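Local coordinates for HD domain protein (Enterococcus faecalis, PDB 4LRL) that probably hydrolyses deoxyribonucleoside triphosphates as an allosterically regulated, metal-binding HD-domain triphosphohydrolase, and binds dGTP and dTTP, at residues D210-D215 / Y260-Q265; V266-V271 / Y396-P401; F88-G93 / D205-D210. All blocks are in the same frame, centred on the assembly; numbering follows the deposited sequence. Where two conformers were deposited one is given.

Contact 1: D210-D215 / Y260-Q265; sequences DYLLRD and YQMYVQ. With TTP (thymidine-5'-triphosphate), chain S.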
loop_
_atom_site.group_PDB
_atom_site.type_symbol
_atom_site.label_atom_id
_atom_site.label_comp_id
_atom_site.label_asym_id
_atom_site.label_seq_id
_atom_site.Cartn_x
_atom_site.Cartn_y
_atom_site.Cartn_z
ATOM N N ASP C 210 6.872 6.774 15.726
ATOM C CA ASP C 210 5.543 6.204 15.807
ATOM C C ASP C 210 4.457 7.191 15.372
ATOM O O ASP C 210 3.620 6.833 14.562
ATOM C CB ASP C 210 5.226 5.652 17.193
ATOM C CG ASP C 210 3.903 4.905 17.211
ATOM O OD1 ASP C 210 2.901 5.502 17.649
ATOM O OD2 ASP C 210 3.856 3.737 16.751
ATOM N N TYR C 211 4.452 8.421 15.900
ATOM C CA TYR C 211 3.338 9.297 15.543
ATOM C C TYR C 211 3.350 9.703 14.078
ATOM O O TYR C 211 2.294 9.805 13.460
ATOM C CB TYR C 211 3.103 10.479 16.516
ATOM C CG TYR C 211 4.115 11.597 16.549
ATOM C CD1 TYR C 211 4.319 12.441 15.451
ATOM C CD2 TYR C 211 4.820 11.864 17.719
ATOM C CE1 TYR C 211 5.241 13.495 15.516
ATOM C CE2 TYR C 211 5.740 12.908 17.794
ATOM C CZ TYR C 211 5.946 13.720 16.694
ATOM O OH TYR C 211 6.863 14.755 16.797
ATOM N N LEU C 212 4.533 9.875 13.502
ATOM C CA LEU C 212 4.594 10.180 12.067
ATOM C C LEU C 212 3.949 9.068 11.237
ATOM O O LEU C 212 3.111 9.339 10.381
ATOM C CB LEU C 212 6.015 10.495 11.601
ATOM C CG LEU C 212 6.585 11.814 12.164
ATOM C CD1 LEU C 212 8.095 11.922 11.895
ATOM C CD2 LEU C 212 5.848 13.087 11.681
ATOM N N LEU C 213 4.310 7.820 11.531
ATOM C CA LEU C 213 3.763 6.690 10.814
ATOM C C LEU C 213 2.285 6.481 11.118
ATOM O O LEU C 213 1.490 6.253 10.202
ATOM C CB LEU C 213 4.546 5.425 11.149
ATOM C CG LEU C 213 5.979 5.308 10.613
ATOM C CD1 LEU C 213 6.723 4.164 11.328
ATOM C CD2 LEU C 213 5.965 5.096 9.082
ATOM N N ARG C 214 1.935 6.544 12.405
ATOM C CA ARG C 214 0.577 6.285 12.870
ATOM C C ARG C 214 -0.380 7.407 12.447
ATOM O O ARG C 214 -1.500 7.143 11.997
ATOM C CB ARG C 214 0.556 6.113 14.399
ATOM C CG ARG C 214 -0.831 5.755 14.992
ATOM C CD ARG C 214 -0.731 5.355 16.492
ATOM N NE ARG C 214 0.379 4.422 16.718
ATOM C CZ ARG C 214 0.272 3.102 16.612
ATOM N NH1 ARG C 214 1.335 2.347 16.814
ATOM N NH2 ARG C 214 -0.895 2.533 16.314
ATOM N N ASP C 215 0.059 8.653 12.605
ATOM C CA ASP C 215 -0.743 9.778 12.145
ATOM C C ASP C 215 -0.976 9.715 10.628
ATOM O O ASP C 215 -2.078 9.987 10.167
ATOM C CB ASP C 215 -0.124 11.103 12.560
ATOM C CG ASP C 215 -0.090 11.280 14.070
ATOM O OD1 ASP C 215 -0.747 10.494 14.798
ATOM O OD2 ASP C 215 0.604 12.205 14.534
ATOM N N TYR C 260 8.460 16.686 7.618
ATOM C CA TYR C 260 8.111 17.984 7.036
ATOM C C TYR C 260 6.731 17.960 6.379
ATOM O O TYR C 260 5.907 18.847 6.605
ATOM C CB TYR C 260 9.191 18.414 6.027
ATOM C CG TYR C 260 8.813 19.561 5.096
ATOM C CD1 TYR C 260 8.996 20.880 5.479
ATOM C CD2 TYR C 260 8.290 19.318 3.826
ATOM C CE1 TYR C 260 8.661 21.925 4.637
ATOM C CE2 TYR C 260 7.958 20.360 2.979
ATOM C CZ TYR C 260 8.147 21.661 3.390
ATOM O OH TYR C 260 7.817 22.704 2.552
ATOM N N GLN C 261 6.486 16.945 5.550
ATOM C CA GLN C 261 5.182 16.861 4.868
ATOM C C GLN C 261 3.987 16.634 5.796
ATOM O O GLN C 261 2.918 17.212 5.553
ATOM C CB GLN C 261 5.180 15.952 3.621
ATOM C CG GLN C 261 5.585 14.516 3.834
ATOM C CD GLN C 261 6.048 13.829 2.547
ATOM O OE1 GLN C 261 5.948 14.381 1.445
ATOM N NE2 GLN C 261 6.570 12.607 2.691
ATOM N N MET C 262 4.172 15.856 6.874
ATOM C CA MET C 262 3.137 15.717 7.913
ATOM C C MET C 262 2.805 17.075 8.579
ATOM O O MET C 262 1.627 17.430 8.698
ATOM C CB MET C 262 3.517 14.673 8.971
ATOM C CG MET C 262 3.403 13.198 8.544
ATOM S SD MET C 262 1.758 12.641 7.986
ATOM C CE MET C 262 0.821 13.047 9.465
ATOM N N TYR C 263 3.835 17.818 9.003
ATOM C CA TYR C 263 3.673 19.175 9.558
ATOM C C TYR C 263 2.808 20.049 8.665
ATOM O O TYR C 263 1.741 20.496 9.093
ATOM C CB TYR C 263 5.021 19.878 9.743
ATOM C CG TYR C 263 5.859 19.427 10.926
ATOM C CD1 TYR C 263 5.784 18.121 11.415
ATOM C CD2 TYR C 263 6.771 20.301 11.524
ATOM C CE1 TYR C 263 6.560 17.702 12.484
ATOM C CE2 TYR C 263 7.563 19.889 12.598
ATOM C CZ TYR C 263 7.443 18.582 13.070
ATOM O OH TYR C 263 8.217 18.145 14.122
ATOM N N VAL C 264 3.268 20.267 7.423
ATOM C CA VAL C 264 2.628 21.197 6.486
ATOM C C VAL C 264 1.241 20.763 6.009
ATOM O O VAL C 264 0.375 21.610 5.803
ATOM C CB VAL C 264 3.530 21.567 5.255
ATOM C CG1 VAL C 264 4.775 22.309 5.699
ATOM C CG2 VAL C 264 3.899 20.345 4.421
ATOM N N GLN C 265 1.033 19.457 5.853
ATOM C CA GLN C 265 -0.202 18.925 5.284
ATOM C C GLN C 265 -1.233 18.582 6.344
ATOM O O GLN C 265 -2.437 18.684 6.093
ATOM C CB GLN C 265 0.079 17.690 4.431
ATOM C CG GLN C 265 0.698 18.014 3.082
ATOM C CD GLN C 265 1.455 16.838 2.461
ATOM O OE1 GLN C 265 1.196 15.671 2.772
ATOM N NE2 GLN C 265 2.401 17.153 1.567
HETATM P PA TTP S . -8.869 20.675 1.735
HETATM O O1A TTP S . -10.350 20.947 1.726
HETATM O O2A TTP S . -8.010 21.303 2.797
HETATM O O3A TTP S . -8.195 21.035 0.306
HETATM P PB TTP S . -8.770 20.741 -1.191
HETATM O O1B TTP S . -9.244 19.308 -1.267
HETATM O O2B TTP S . -7.684 21.132 -2.169
HETATM O O3B TTP S . -10.069 21.708 -1.405
HETATM P PG TTP S . -10.478 23.080 -0.617
HETATM O O1G TTP S . -11.344 23.804 -1.633
HETATM O O2G TTP S . -9.165 23.779 -0.301
HETATM O O3G TTP S . -11.271 22.666 0.601
HETATM O "O5'" TTP S . -8.672 19.086 1.841
HETATM C "C5'" TTP S . -9.756 18.160 1.742
HETATM C "C4'" TTP S . -9.296 16.797 2.239
HETATM O "O4'" TTP S . -8.007 16.504 1.688
HETATM C "C3'" TTP S . -9.166 16.777 3.754
HETATM O "O3'" TTP S . -9.742 15.603 4.315
HETATM C "C2'" TTP S . -7.680 16.720 4.021
HETATM C "C1'" TTP S . -7.078 16.192 2.728
HETATM N N1 TTP S . -5.770 16.811 2.500
HETATM C C2 TTP S . -4.617 15.999 2.253
HETATM O O2 TTP S . -4.704 14.745 2.216
HETATM N N3 TTP S . -3.417 16.586 2.051
HETATM C C4 TTP S . -3.299 17.928 2.087
HETATM O O4 TTP S . -2.170 18.438 1.896
HETATM C C5 TTP S . -4.419 18.745 2.330
HETATM C C5M TTP S . -4.319 20.256 2.376
HETATM C C6 TTP S . -5.660 18.154 2.540
HETATM O O HOH W 1 8.667 15.397 14.751
#
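Leu212 and Met262 make the apolar centre of this helix-to-helix contact, their side chains running past each other in opposite directions. The CD2 methyl of Leu212 lies 3.9 Å from CB of Met262 and almost as near its CG. Beyond CG the methionine bends twice, at chi2 (-58°) and again at chi3, which carries CE back to the other helix, 3.8 Å from CB of Asp215.

Water provides the polar link. One molecule stands 2.8 Å from Tyr211 OH and donates to Tyr263 OH at 2.9 Å, joining two phenols that do not bond directly. The carboxylate of Asp215 is satisfied outside the pair, by Tyr267 through OD2 and by His85 through OD1.

The charge pair nearest the contact lies within helix 206-219. Arg214 takes Asp210 side-on, with NE 2.9 Å from OD1 in a nearly straight bond and NH1 on the syn lone pair of OD2; Asp42 is a further salt-bridge partner, at NH2.

Near the C-terminal end of helix 249-267, Gln265 CG packs 3.1 Å from O4 of the thymine base. The chemistry implies a buried hydrocarbon seam, bridged by water at one side, between the helix that supplies metal-site Asp207 and the helix that reaches the dTTP pocket.

Contact 2: V266-V271 / Y396-P401; sequences VYFHPV and YDFYRP. With TTP (thymidine-5'-triphosphate), chain S; DGT (2'-deoxyguanosine-5'-triphosphate), chain R.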
loop_
_atom_site.group_PDB
_atom_site.type_symbol
_atom_site.label_atom_id
_atom_site.label_comp_id
_atom_site.label_asym_id
_atom_site.label_seq_id
_atom_site.Cartn_x
_atom_site.Cartn_y
_atom_site.Cartn_z
ATOM N N VAL C 266 -0.767 18.170 7.518
ATOM C CA VAL C 266 -1.679 17.689 8.549
ATOM C C VAL C 266 -1.696 18.579 9.797
ATOM O O VAL C 266 -2.685 19.270 10.043
ATOM C CB VAL C 266 -1.400 16.206 8.911
ATOM C CG1 VAL C 266 -2.292 15.731 10.077
ATOM C CG2 VAL C 266 -1.586 15.336 7.681
ATOM N N TYR C 267 -0.602 18.583 10.555
ATOM C CA TYR C 267 -0.571 19.263 11.845
ATOM C C TYR C 267 -0.882 20.756 11.747
ATOM O O TYR C 267 -1.504 21.307 12.652
ATOM C CB TYR C 267 0.764 19.024 12.590
ATOM C CG TYR C 267 1.157 17.551 12.739
ATOM C CD1 TYR C 267 2.488 17.156 12.648
ATOM C CD2 TYR C 267 0.198 16.560 12.953
ATOM C CE1 TYR C 267 2.857 15.820 12.776
ATOM C CE2 TYR C 267 0.560 15.220 13.072
ATOM C CZ TYR C 267 1.895 14.863 12.983
ATOM O OH TYR C 267 2.263 13.538 13.099
ATOM N N PHE C 268 -0.466 21.394 10.656
ATOM C CA PHE C 268 -0.634 22.839 10.505
ATOM C C PHE C 268 -1.914 23.222 9.762
ATOM O O PHE C 268 -2.116 24.399 9.464
ATOM C CB PHE C 268 0.566 23.472 9.788
ATOM C CG PHE C 268 1.875 23.370 10.545
ATOM C CD1 PHE C 268 1.918 22.939 11.872
ATOM C CD2 PHE C 268 3.070 23.744 9.926
ATOM C CE1 PHE C 268 3.126 22.870 12.565
ATOM C CE2 PHE C 268 4.285 23.680 10.609
ATOM C CZ PHE C 268 4.310 23.235 11.932
ATOM N N HIS C 269 -2.773 22.240 9.466
ATOM C CA HIS C 269 -3.966 22.484 8.654
ATOM C C HIS C 269 -4.873 23.551 9.255
ATOM O O HIS C 269 -5.260 23.452 10.424
ATOM C CB HIS C 269 -4.772 21.210 8.408
ATOM C CG HIS C 269 -5.658 21.299 7.206
ATOM N ND1 HIS C 269 -6.816 22.048 7.188
ATOM C CD2 HIS C 269 -5.533 20.772 5.965
ATOM C CE1 HIS C 269 -7.370 21.970 5.990
ATOM N NE2 HIS C 269 -6.613 21.196 5.230
ATOM N N PRO C 270 -5.213 24.576 8.452
ATOM C CA PRO C 270 -6.050 25.708 8.910
ATOM C C PRO C 270 -7.432 25.318 9.443
ATOM O O PRO C 270 -7.906 25.912 10.404
ATOM C CB PRO C 270 -6.195 26.576 7.658
ATOM C CG PRO C 270 -5.022 26.190 6.775
ATOM C CD PRO C 270 -4.727 24.757 7.069
ATOM N N VAL C 271 -8.091 24.344 8.824
ATOM C CA VAL C 271 -9.440 23.999 9.255
ATOM C C VAL C 271 -9.377 23.358 10.646
ATOM O O VAL C 271 -10.160 23.703 11.526
ATOM C CB VAL C 271 -10.161 23.123 8.224
ATOM C CG1 VAL C 271 -11.496 22.657 8.746
ATOM C CG2 VAL C 271 -10.343 23.892 6.920
ATOM N N TYR C 396 5.043 21.091 17.546
ATOM C CA TYR C 396 5.840 20.408 16.530
ATOM C C TYR C 396 7.062 21.249 16.145
ATOM O O TYR C 396 6.943 22.261 15.458
ATOM C CB TYR C 396 4.973 20.062 15.316
ATOM C CG TYR C 396 3.800 19.177 15.674
ATOM C CD1 TYR C 396 3.970 17.803 15.841
ATOM C CD2 TYR C 396 2.530 19.712 15.871
ATOM C CE1 TYR C 396 2.906 16.984 16.183
ATOM C CE2 TYR C 396 1.455 18.899 16.213
ATOM C CZ TYR C 396 1.653 17.535 16.366
ATOM O OH TYR C 396 0.606 16.716 16.710
ATOM N N ASP C 397 8.231 20.825 16.619
ATOM C CA ASP C 397 9.487 21.531 16.376
ATOM C C ASP C 397 10.148 21.114 15.056
ATOM O O ASP C 397 10.137 19.937 14.687
ATOM C CB ASP C 397 10.447 21.306 17.547
ATOM C CG ASP C 397 10.893 19.859 17.676
ATOM O OD1 ASP C 397 10.032 18.952 17.716
ATOM O OD2 ASP C 397 12.114 19.627 17.740
ATOM N N PHE C 398 10.714 22.090 14.350
ATOM C CA PHE C 398 11.433 21.832 13.103
ATOM C C PHE C 398 12.850 21.355 13.381
ATOM O O PHE C 398 13.396 21.615 14.458
ATOM C CB PHE C 398 11.483 23.093 12.241
ATOM C CG PHE C 398 10.187 23.411 11.562
ATOM C CD1 PHE C 398 9.822 22.757 10.389
ATOM C CD2 PHE C 398 9.327 24.365 12.092
ATOM C CE1 PHE C 398 8.620 23.050 9.750
ATOM C CE2 PHE C 398 8.119 24.664 11.462
ATOM C CZ PHE C 398 7.767 24.004 10.289
ATOM N N TYR C 399 13.441 20.661 12.410
ATOM C CA TYR C 399 14.834 20.251 12.523
ATOM C C TYR C 399 15.778 21.440 12.296
ATOM O O TYR C 399 15.914 21.926 11.178
ATOM C CB TYR C 399 15.155 19.083 11.575
ATOM C CG TYR C 399 16.542 18.523 11.786
ATOM C CD1 TYR C 399 16.946 18.082 13.048
ATOM C CD2 TYR C 399 17.459 18.447 10.737
ATOM C CE1 TYR C 399 18.234 17.582 13.267
ATOM C CE2 TYR C 399 18.748 17.940 10.939
ATOM C CZ TYR C 399 19.130 17.513 12.212
ATOM O OH TYR C 399 20.397 17.016 12.442
ATOM N N ARG C 400 16.401 21.914 13.374
ATOM C CA ARG C 400 17.387 22.996 13.300
ATOM C C ARG C 400 18.646 22.624 14.087
ATOM O O ARG C 400 18.790 23.010 15.249
ATOM C CB ARG C 400 16.813 24.318 13.814
ATOM C CG ARG C 400 17.679 25.517 13.442
ATOM C CD ARG C 400 17.499 26.708 14.373
ATOM N NE ARG C 400 16.122 27.192 14.373
ATOM C CZ ARG C 400 15.761 28.444 14.625
ATOM N NH1 ARG C 400 14.477 28.770 14.597
ATOM N NH2 ARG C 400 16.672 29.373 14.895
ATOM N N PRO C 401 19.560 21.864 13.458
ATOM C CA PRO C 401 20.753 21.400 14.155
ATOM C C PRO C 401 21.679 22.537 14.580
ATOM O O PRO C 401 22.100 23.347 13.751
ATOM C CB PRO C 401 21.440 20.493 13.126
ATOM C CG PRO C 401 20.882 20.905 11.811
ATOM C CD PRO C 401 19.478 21.322 12.090
HETATM P PA TTP S . -8.869 20.675 1.735
HETATM O O1A TTP S . -10.350 20.947 1.726
HETATM O O2A TTP S . -8.010 21.303 2.797
HETATM O O3A TTP S . -8.195 21.035 0.306
HETATM P PB TTP S . -8.770 20.741 -1.191
HETATM O O1B TTP S . -9.244 19.308 -1.267
HETATM O O2B TTP S . -7.684 21.132 -2.169
HETATM O O3B TTP S . -10.069 21.708 -1.405
HETATM P PG TTP S . -10.478 23.080 -0.617
HETATM O O1G TTP S . -11.344 23.804 -1.633
HETATM O O2G TTP S . -9.165 23.779 -0.301
HETATM O O3G TTP S . -11.271 22.666 0.601
HETATM O "O5'" TTP S . -8.672 19.086 1.841
HETATM C "C5'" TTP S . -9.756 18.160 1.742
HETATM C "C4'" TTP S . -9.296 16.797 2.239
HETATM O "O4'" TTP S . -8.007 16.504 1.688
HETATM C "C3'" TTP S . -9.166 16.777 3.754
HETATM O "O3'" TTP S . -9.742 15.603 4.315
HETATM C "C2'" TTP S . -7.680 16.720 4.021
HETATM C "C1'" TTP S . -7.078 16.192 2.728
HETATM N N1 TTP S . -5.770 16.811 2.500
HETATM C C2 TTP S . -4.617 15.999 2.253
HETATM O O2 TTP S . -4.704 14.745 2.216
HETATM N N3 TTP S . -3.417 16.586 2.051
HETATM C C4 TTP S . -3.299 17.928 2.087
HETATM O O4 TTP S . -2.170 18.438 1.896
HETATM C C5 TTP S . -4.419 18.745 2.330
HETATM C C5M TTP S . -4.319 20.256 2.376
HETATM C C6 TTP S . -5.660 18.154 2.540
HETATM P PG DGT R . -15.360 25.322 1.842
HETATM O O1G DGT R . -14.391 24.880 0.759
HETATM O O2G DGT R . -15.785 26.779 1.720
HETATM O O3G DGT R . -16.499 24.348 2.096
HETATM O O3B DGT R . -14.559 25.308 3.247
HETATM P PB DGT R . -13.147 24.582 3.443
HETATM O O1B DGT R . -12.079 25.636 3.567
HETATM O O2B DGT R . -12.997 23.469 2.436
HETATM O O3A DGT R . -13.330 23.916 4.890
HETATM P PA DGT R . -14.223 22.627 5.229
HETATM O O1A DGT R . -14.881 22.912 6.550
HETATM O O2A DGT R . -15.070 22.160 4.090
HETATM O "O5'" DGT R . -13.107 21.500 5.523
HETATM C "C5'" DGT R . -11.995 21.252 4.670
HETATM C "C4'" DGT R . -11.834 19.752 4.437
HETATM O "O4'" DGT R . -12.025 18.966 5.626
HETATM C "C3'" DGT R . -12.902 19.236 3.483
HETATM O "O3'" DGT R . -12.626 19.576 2.112
HETATM C "C2'" DGT R . -12.929 17.743 3.788
HETATM C "C1'" DGT R . -12.458 17.653 5.241
HETATM N N9 DGT R . -13.527 17.169 6.147
HETATM C C8 DGT R . -13.406 16.133 7.002
HETATM N N7 DGT R . -14.548 15.924 7.713
HETATM C C5 DGT R . -15.431 16.856 7.306
HETATM C C6 DGT R . -16.842 17.214 7.622
HETATM O O6 DGT R . -17.522 16.608 8.473
HETATM N N1 DGT R . -17.391 18.238 6.983
HETATM C C2 DGT R . -16.740 18.945 6.052
HETATM N N2 DGT R . -17.407 19.959 5.467
HETATM N N3 DGT R . -15.449 18.692 5.702
HETATM C C4 DGT R . -14.756 17.669 6.280
#
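The break between helix 249-267 and helix 270-291, where dTTP and dGTP are bound side by side, packs here against the loop that follows strand 387-389. An offset stack of Tyr267 on Tyr396 carries most of the join. The ring planes are only 6° from parallel and the centroids 4.0 Å apart, with CD1 of Tyr267 above the centre of the Tyr396 ring and CE1 of Tyr396 nearer the rim of its partner. The two side chains arrive at about a right angle, so the phenol oxygens point different ways. The CB of Tyr267 also sits over the Tyr396 face, a CH-pi contact 4.0 Å from the centroid. The hydroxyl of Tyr267 is hydrogen-bonded to Asp215 OD2 on helix 206-219, which ties down the far end of the stacked ring.

Phe268, the first residue to leave the helix, meets Phe398 differently. The two side chains come from opposite directions, and CZ of Phe398 touches the edge of the Phe268 ring 3.5 Å from CE2, with the planes 64° apart. Tyr263 adds an edge-to-face partner for Phe398.

His269 is the N-cap of the next helix. Its chi1 of -158° swings the imidazole to where both nitrogens are used: ND1 accepts from Val271 N at 3.1 Å, and NE2 donates to O2A of dTTP at 2.8 Å. The capping bond probably helps to set the ring's rotation for the phosphate. In the first turn of the helix, Val271 CG2 lies 3.6 Å from O3A of dGTP, which is also hydrogen-bonded by Arg350 and Lys354 of this chain and by Lys38, Asn60, Gln65 and Arg68 of the third subunit. This is an N-capped helix start serving a nucleotide site at a subunit interface, in keeping with the allosteric regulation of this dNTPase.

Contact 3: F88-G93 / D205-D210; sequences FSHSLG and DADRMD. With NI (nickel (II) ion), chain N.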
loop_
_atom_site.group_PDB
_atom_site.type_symbol
_atom_site.label_atom_id
_atom_site.label_comp_id
_atom_site.label_asym_id
_atom_site.label_seq_id
_atom_site.Cartn_x
_atom_site.Cartn_y
_atom_site.Cartn_z
ATOM N N PHE C 88 -3.432 5.988 23.597
ATOM C CA PHE C 88 -3.105 4.643 24.058
ATOM C C PHE C 88 -2.384 3.849 22.968
ATOM O O PHE C 88 -1.322 3.264 23.215
ATOM C CB PHE C 88 -4.367 3.918 24.516
ATOM C CG PHE C 88 -4.137 2.492 24.973
ATOM C CD1 PHE C 88 -3.786 2.217 26.294
ATOM C CD2 PHE C 88 -4.322 1.422 24.090
ATOM C CE1 PHE C 88 -3.589 0.913 26.728
ATOM C CE2 PHE C 88 -4.128 0.108 24.521
ATOM C CZ PHE C 88 -3.762 -0.143 25.843
ATOM N N SER C 89 -2.942 3.838 21.761
ATOM C CA SER C 89 -2.322 3.061 20.679
ATOM C C SER C 89 -0.969 3.654 20.303
ATOM O O SER C 89 -0.043 2.922 19.987
ATOM C CB SER C 89 -3.244 2.934 19.467
ATOM O OG SER C 89 -3.328 4.155 18.795
ATOM N N HIS C 90 -0.847 4.974 20.380
ATOM C CA HIS C 90 0.443 5.626 20.161
ATOM C C HIS C 90 1.475 5.220 21.216
ATOM O O HIS C 90 2.640 4.982 20.891
ATOM C CB HIS C 90 0.307 7.156 20.100
ATOM C CG HIS C 90 1.619 7.881 20.217
ATOM N ND1 HIS C 90 2.603 7.811 19.249
ATOM C CD2 HIS C 90 2.106 8.692 21.187
ATOM C CE1 HIS C 90 3.640 8.540 19.622
ATOM N NE2 HIS C 90 3.366 9.083 20.796
ATOM N N SER C 91 1.039 5.130 22.472
ATOM C CA SER C 91 1.916 4.746 23.572
ATOM C C SER C 91 2.454 3.326 23.379
ATOM O O SER C 91 3.654 3.093 23.555
ATOM C CB SER C 91 1.203 4.886 24.918
ATOM O OG SER C 91 0.972 6.254 25.212
ATOM N N LEU C 92 1.584 2.392 22.989
ATOM C CA LEU C 92 2.032 1.028 22.712
ATOM C C LEU C 92 2.970 1.000 21.515
ATOM O O LEU C 92 3.895 0.201 21.482
ATOM C CB LEU C 92 0.857 0.064 22.482
ATOM C CG LEU C 92 -0.209 -0.195 23.557
ATOM C CD1 LEU C 92 -0.821 -1.564 23.345
ATOM C CD2 LEU C 92 0.288 -0.108 24.979
ATOM N N GLY C 93 2.729 1.883 20.544
ATOM C CA GLY C 93 3.568 1.979 19.354
ATOM C C GLY C 93 4.988 2.390 19.711
ATOM O O GLY C 93 5.967 1.784 19.248
ATOM N N ASP C 205 13.507 9.902 17.224
ATOM C CA ASP C 205 13.311 8.978 18.333
ATOM C C ASP C 205 12.055 8.118 18.119
ATOM O O ASP C 205 11.299 8.336 17.160
ATOM C CB ASP C 205 13.190 9.776 19.631
ATOM C CG ASP C 205 12.079 10.813 19.573
ATOM O OD1 ASP C 205 12.362 12.001 19.802
ATOM O OD2 ASP C 205 10.921 10.445 19.261
ATOM N N ALA C 206 11.828 7.173 19.032
ATOM C CA ALA C 206 10.726 6.227 18.934
ATOM C C ALA C 206 9.360 6.920 18.970
ATOM O O ALA C 206 8.383 6.421 18.405
ATOM C CB ALA C 206 10.829 5.198 20.036
ATOM N N ASP C 207 9.325 8.084 19.618
ATOM C CA ASP C 207 8.111 8.882 19.786
ATOM C C ASP C 207 7.720 9.513 18.445
ATOM O O ASP C 207 6.622 9.288 17.931
ATOM C CB ASP C 207 8.362 9.948 20.881
ATOM C CG ASP C 207 7.135 10.798 21.204
ATOM O OD1 ASP C 207 7.287 11.782 21.949
ATOM O OD2 ASP C 207 6.022 10.507 20.740
ATOM N N ARG C 208 8.630 10.290 17.878
ATOM C CA ARG C 208 8.425 10.883 16.560
ATOM C C ARG C 208 8.160 9.820 15.492
ATOM O O ARG C 208 7.247 9.974 14.669
ATOM C CB ARG C 208 9.627 11.746 16.168
ATOM C CG ARG C 208 9.948 12.863 17.159
ATOM C CD ARG C 208 11.224 13.510 16.740
ATOM N NE ARG C 208 11.742 14.543 17.636
ATOM C CZ ARG C 208 11.357 15.816 17.621
ATOM N NH1 ARG C 208 11.931 16.691 18.441
ATOM N NH2 ARG C 208 10.406 16.218 16.781
ATOM N N MET C 209 8.929 8.733 15.523
ATOM C CA MET C 209 8.786 7.688 14.507
ATOM C C MET C 209 7.388 7.055 14.536
ATOM O O MET C 209 6.773 6.858 13.494
ATOM C CB MET C 209 9.900 6.638 14.613
ATOM C CG MET C 209 11.281 7.186 14.221
ATOM S SD MET C 209 12.499 5.906 13.855
ATOM C CE MET C 209 13.181 5.571 15.474
ATOM N N ASP C 210 6.872 6.774 15.726
ATOM C CA ASP C 210 5.543 6.204 15.807
ATOM C C ASP C 210 4.457 7.191 15.372
ATOM O O ASP C 210 3.620 6.833 14.562
ATOM C CB ASP C 210 5.226 5.652 17.193
ATOM C CG ASP C 210 3.903 4.905 17.211
ATOM O OD1 ASP C 210 2.901 5.502 17.649
ATOM O OD2 ASP C 210 3.856 3.737 16.751
HETATM NI NI NI N . 4.334 10.595 22.019
HETATM O O HOH W 2 4.782 12.650 22.420
HETATM O O HOH W 3 2.787 12.024 20.833
#
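Asp210 OD1 receives His90 ND1 at 2.8 Å, in a His-carboxylate pair that backs the metal site of the HD domain. The acceptor uses its anti lone pair, the syn side being taken by Arg214, and the donor bond is bent (142°), with the oxygen tilted 25° from the imidazole plane. Held this way, the ring presents NE2 to the nickel ion at 2.2 Å. Asp210 is therefore a second-shell residue, and its negative charge probably makes the imidazole a stronger metal ligand; His45 bonds to its other oxygen.

From helix 206-219 the first-shell ligand is Asp207, which brings OD2 to within 2.1 Å of the metal. Its OD1 is occupied otherwise, accepting from a metal-bound water 2.7 Å away. His134 and Asp135 complete the H...HD...D set, and a second water fills the sixth place round the ion.

Asp205 caps the start of this helix, OD2 accepting from Arg208 N along a nearly straight line. The axes of segments 88-93 and 206-210 lie 125° apart. Their backbones are nearest at Gly93 and Asp210, and with no side chain on Gly93, Asp210 OD2 rests 3.2 Å from Gly93 CA.

In the fold
Along the chain the contacts follow in series: contact 3 closes before contact 1 opens, and contact 1 before contact 2. Helix 206-219 joins contacts 3 and 1, whose centres are about 12 Å apart and which share Asp210; helix 249-267 joins contacts 1 and 2, about 9 Å apart. Contacts 2 and 3, about 18 Å between centres, still meet through the salt bridge of Arg208 with Asp397. The series thus runs from the metal site in the HD domain, through two packed helices, into the HD-associated region with its dTTP and dGTP pockets. Shared helices therefore join the metal site to the nucleotide pockets, which is consistent with allosteric regulation.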